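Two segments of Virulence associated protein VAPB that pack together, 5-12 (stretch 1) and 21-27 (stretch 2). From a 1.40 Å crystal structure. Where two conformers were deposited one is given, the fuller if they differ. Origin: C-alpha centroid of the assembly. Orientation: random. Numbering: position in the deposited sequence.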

# COMPACT_ATOMS: atom_id res chain seq x y z
N GLN A 5 2.23 15.64 1.08
CA GLN A 5 3.14 14.58 0.74
C GLN A 5 3.96 14.17 1.92
O GLN A 5 4.49 14.99 2.64
N TYR A 6 4.27 12.91 1.95
CA TYR A 6 5.05 12.28 3.01
C TYR A 6 5.95 11.23 2.45
O TYR A 6 5.46 10.37 1.71
N ASP A 7 7.19 11.13 2.93
CA ASP A 7 8.07 10.07 2.53
C ASP A 7 7.61 8.79 3.17
O ASP A 7 7.29 8.78 4.39
N VAL A 8 7.58 7.68 2.45
CA VAL A 8 7.24 6.40 3.05
C VAL A 8 8.15 5.32 2.49
O VAL A 8 8.84 5.57 1.50
N HIS A 9 8.19 4.19 3.14
CA HIS A 9 8.89 3.02 2.59
C HIS A 9 8.09 1.82 2.97
O HIS A 9 7.19 1.88 3.83
N GLY A 10 8.32 0.71 2.34
CA GLY A 10 7.57 -0.46 2.55
C GLY A 10 8.17 -1.71 1.98
O GLY A 10 9.26 -1.67 1.44
N ASN A 11 7.41 -2.79 2.04
CA ASN A 11 7.89 -3.99 1.43
C ASN A 11 6.69 -4.86 1.01
O ASN A 11 5.54 -4.65 1.44
N VAL A 12 6.98 -5.85 0.19
CA VAL A 12 5.99 -6.78 -0.31
C VAL A 12 6.59 -8.17 -0.38
O VAL A 12 7.75 -8.30 -0.84
N PHE A 21 1.64 -6.83 1.99
CA PHE A 21 2.25 -5.55 1.93
C PHE A 21 2.43 -4.94 3.35
O PHE A 21 1.51 -5.08 4.17
N HIS A 22 3.53 -4.24 3.55
CA HIS A 22 3.72 -3.34 4.72
C HIS A 22 4.11 -2.02 4.18
O HIS A 22 4.93 -1.87 3.26
N VAL A 23 3.58 -1.00 4.76
CA VAL A 23 4.06 0.36 4.53
C VAL A 23 4.30 1.06 5.84
O VAL A 23 3.43 1.02 6.74
N TYR A 24 5.37 1.79 5.96
CA TYR A 24 5.71 2.56 7.16
C TYR A 24 5.44 4.02 6.81
O TYR A 24 6.13 4.60 5.95
N GLY A 25 4.41 4.59 7.40
CA GLY A 25 3.95 5.90 7.06
C GLY A 25 4.30 6.96 8.14
O GLY A 25 4.87 6.63 9.21
N PRO A 26 3.95 8.19 7.90
CA PRO A 26 4.23 9.27 8.87
C PRO A 26 3.45 9.11 10.16
O PRO A 26 2.45 8.38 10.28
N GLU A 27 3.98 9.71 11.21
CA GLU A 27 3.35 9.60 12.54
C GLU A 27 3.44 8.15 13.08
O GLU A 27 2.62 7.70 13.88

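Side-chain packing between two antiparallel stretches of Virulence associated protein VAPB, 5-12 and 21-27, followed along the first. The strand axes approach to 4.7 Å, their directions differ by 161°, and the contact buries 558 Å² summed over both sides. Gln 5 lies out of reach of the second stretch. Tyr 6 makes the first contact: its CA-to-CB bond points toward the partner, chi1 is m (-48°), and its ring carbon CG lies 3.6 Å from CG of Pro 26, whose CA-to-CB bond also points toward stretch 1. Asp 7 (m) has its CA-to-CB bond sideways and its end leading away. The side chain makes no contact with stretch 2; its backbone is linked across the gap by water 1, which donates to Asp 7 O (3.0 Å) and to Tyr 24 O (2.9 Å), bridging the strands where they have begun to part. Val 8 (m) points toward the partner and is buried. Its CB is 3.5 Å from Tyr 24 O and 4.1 Å from CG1 of Val 23 (t), while its CG1 reaches CD of Pro 26 at 4.0 Å and CA of Gly 25 at 3.9 Å. From His 9 onward the strands pair in regular register and side chains alternate between the two sheet faces. His 9 (p) and Tyr 24 (m) share one face and are joined by the nearly linear hydrogen bond from Tyr 24 N to His 9 O (2.8 Å, 178°). CB of Tyr 24 sits over the face of the His 9 imidazole, 3.9 Å from its centroid, and His 9 NE2 comes within 3.7 Å of Tyr 24 CD2; the two rings meet obliquely, with planes at 32°. Gly 10 pairs with Val 23 at a CA-CA distance of 4.1 Å. Its CA lies only 3.1 Å from His 22 O, and a CB modelled there would stand 2.4 Å from that same oxygen, a clash, so the close approach depends on the bare glycine. Asn 11 (p, chi2 56°) returns to the face of His 9, near both His 22 and Tyr 24: its ND2 lies 3.9 Å from Tyr 24 CE2, at the ring edge, and its OD1, at the edge of the His 22 imidazole (m, chi2 101°), accepts a weak hydrogen bond from His 22 ND1 (3.4 Å, 142°). Water 2 lies 2.6 Å from Asn 11 OD1, and its O accepts from His 22 ND1 (2.9 Å), which shares its proton with the weak bond. In the backbone, two hydrogen bonds close the pair, Asn 11 N to His 22 O and His 22 N to Asn 11 O, each 2.9 Å. A cobalt (II) ion also touches this region. Val 12 (p in the conformer given) points to the other face, with Val 23 and Phe 21. Its CG2 rests over the face of the Phe 21 ring (m), 3.9 Å from the centroid and 14° off the normal, an apolar CH-pi contact.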

# COMPACT_ATOMS: atom_id res chain seq x y z
CB GLN A 5 4.09 15.03 -0.35
CG GLN A 5 3.35 15.34 -1.64
CD GLN A 5 4.25 15.83 -2.72
OE1 GLN A 5 5.42 15.52 -2.79
NE2 GLN A 5 3.64 16.52 -3.62
CB TYR A 6 4.16 11.68 4.08
CG TYR A 6 3.02 12.59 4.62
CD1 TYR A 6 1.84 12.65 3.92
CD2 TYR A 6 3.18 13.36 5.73
CE1 TYR A 6 0.81 13.48 4.34
CE2 TYR A 6 2.13 14.13 6.24
CZ TYR A 6 0.92 14.17 5.51
OH TYR A 6 -0.10 14.97 5.96
CB ASP A 7 9.50 10.39 3.04
CG ASP A 7 10.19 11.46 2.25
OD1 ASP A 7 9.81 11.82 1.14
OD2 ASP A 7 11.26 11.83 2.79
CB VAL A 8 5.79 5.96 2.75
CG1 VAL A 8 4.79 6.93 3.41
CG2 VAL A 8 5.53 5.80 1.26
CB HIS A 9 10.33 2.92 3.07
CG HIS A 9 10.46 2.74 4.56
ND1 HIS A 9 10.40 3.80 5.45
CD2 HIS A 9 10.69 1.63 5.33
CE1 HIS A 9 10.57 3.35 6.69
NE2 HIS A 9 10.75 2.04 6.65
CB ASN A 11 8.86 -4.73 2.36
CG ASN A 11 8.30 -5.04 3.76
OD1 ASN A 11 7.26 -5.67 3.89
ND2 ASN A 11 8.86 -4.41 4.77
CB VAL A 12 5.47 -6.34 -1.69
CG1 VAL A 12 6.61 -6.08 -2.67
CG2 VAL A 12 4.45 -7.28 -2.29
CB PHE A 21 1.36 -4.53 1.11
CG PHE A 21 1.42 -4.67 -0.38
CD1 PHE A 21 0.83 -5.75 -1.01
CD2 PHE A 21 2.04 -3.70 -1.17
CE1 PHE A 21 0.86 -5.89 -2.39
CE2 PHE A 21 2.08 -3.86 -2.57
CZ PHE A 21 1.46 -4.94 -3.14
CB HIS A 22 4.77 -3.87 5.67
CG HIS A 22 4.31 -5.11 6.35
ND1 HIS A 22 4.70 -6.36 5.97
CD2 HIS A 22 3.51 -5.28 7.42
CE1 HIS A 22 4.17 -7.25 6.79
NE2 HIS A 22 3.45 -6.62 7.68
CB VAL A 23 3.05 1.26 3.71
CG1 VAL A 23 3.54 2.67 3.49
CG2 VAL A 23 2.71 0.60 2.40
CB TYR A 24 7.14 2.27 7.59
CG TYR A 24 7.27 0.74 7.80
CD1 TYR A 24 6.71 0.19 8.93
CD2 TYR A 24 7.78 -0.14 6.85
CE1 TYR A 24 6.69 -1.16 9.16
CE2 TYR A 24 7.72 -1.55 7.09
CZ TYR A 24 7.19 -2.01 8.23
OH TYR A 24 7.05 -3.31 8.63
CB PRO A 26 3.79 10.52 8.11
CG PRO A 26 2.74 10.05 7.14
CD PRO A 26 3.30 8.72 6.67
CB GLU A 27 1.94 10.29 12.65
CG GLU A 27 2.10 11.73 12.13
CD GLU A 27 0.88 12.65 12.19
OE1 GLU A 27 -0.15 12.27 12.74
OE2 GLU A 27 1.01 13.85 11.78
O HOH W 1 7.38 7.05 6.83
O HOH W 2 5.49 -7.51 3.43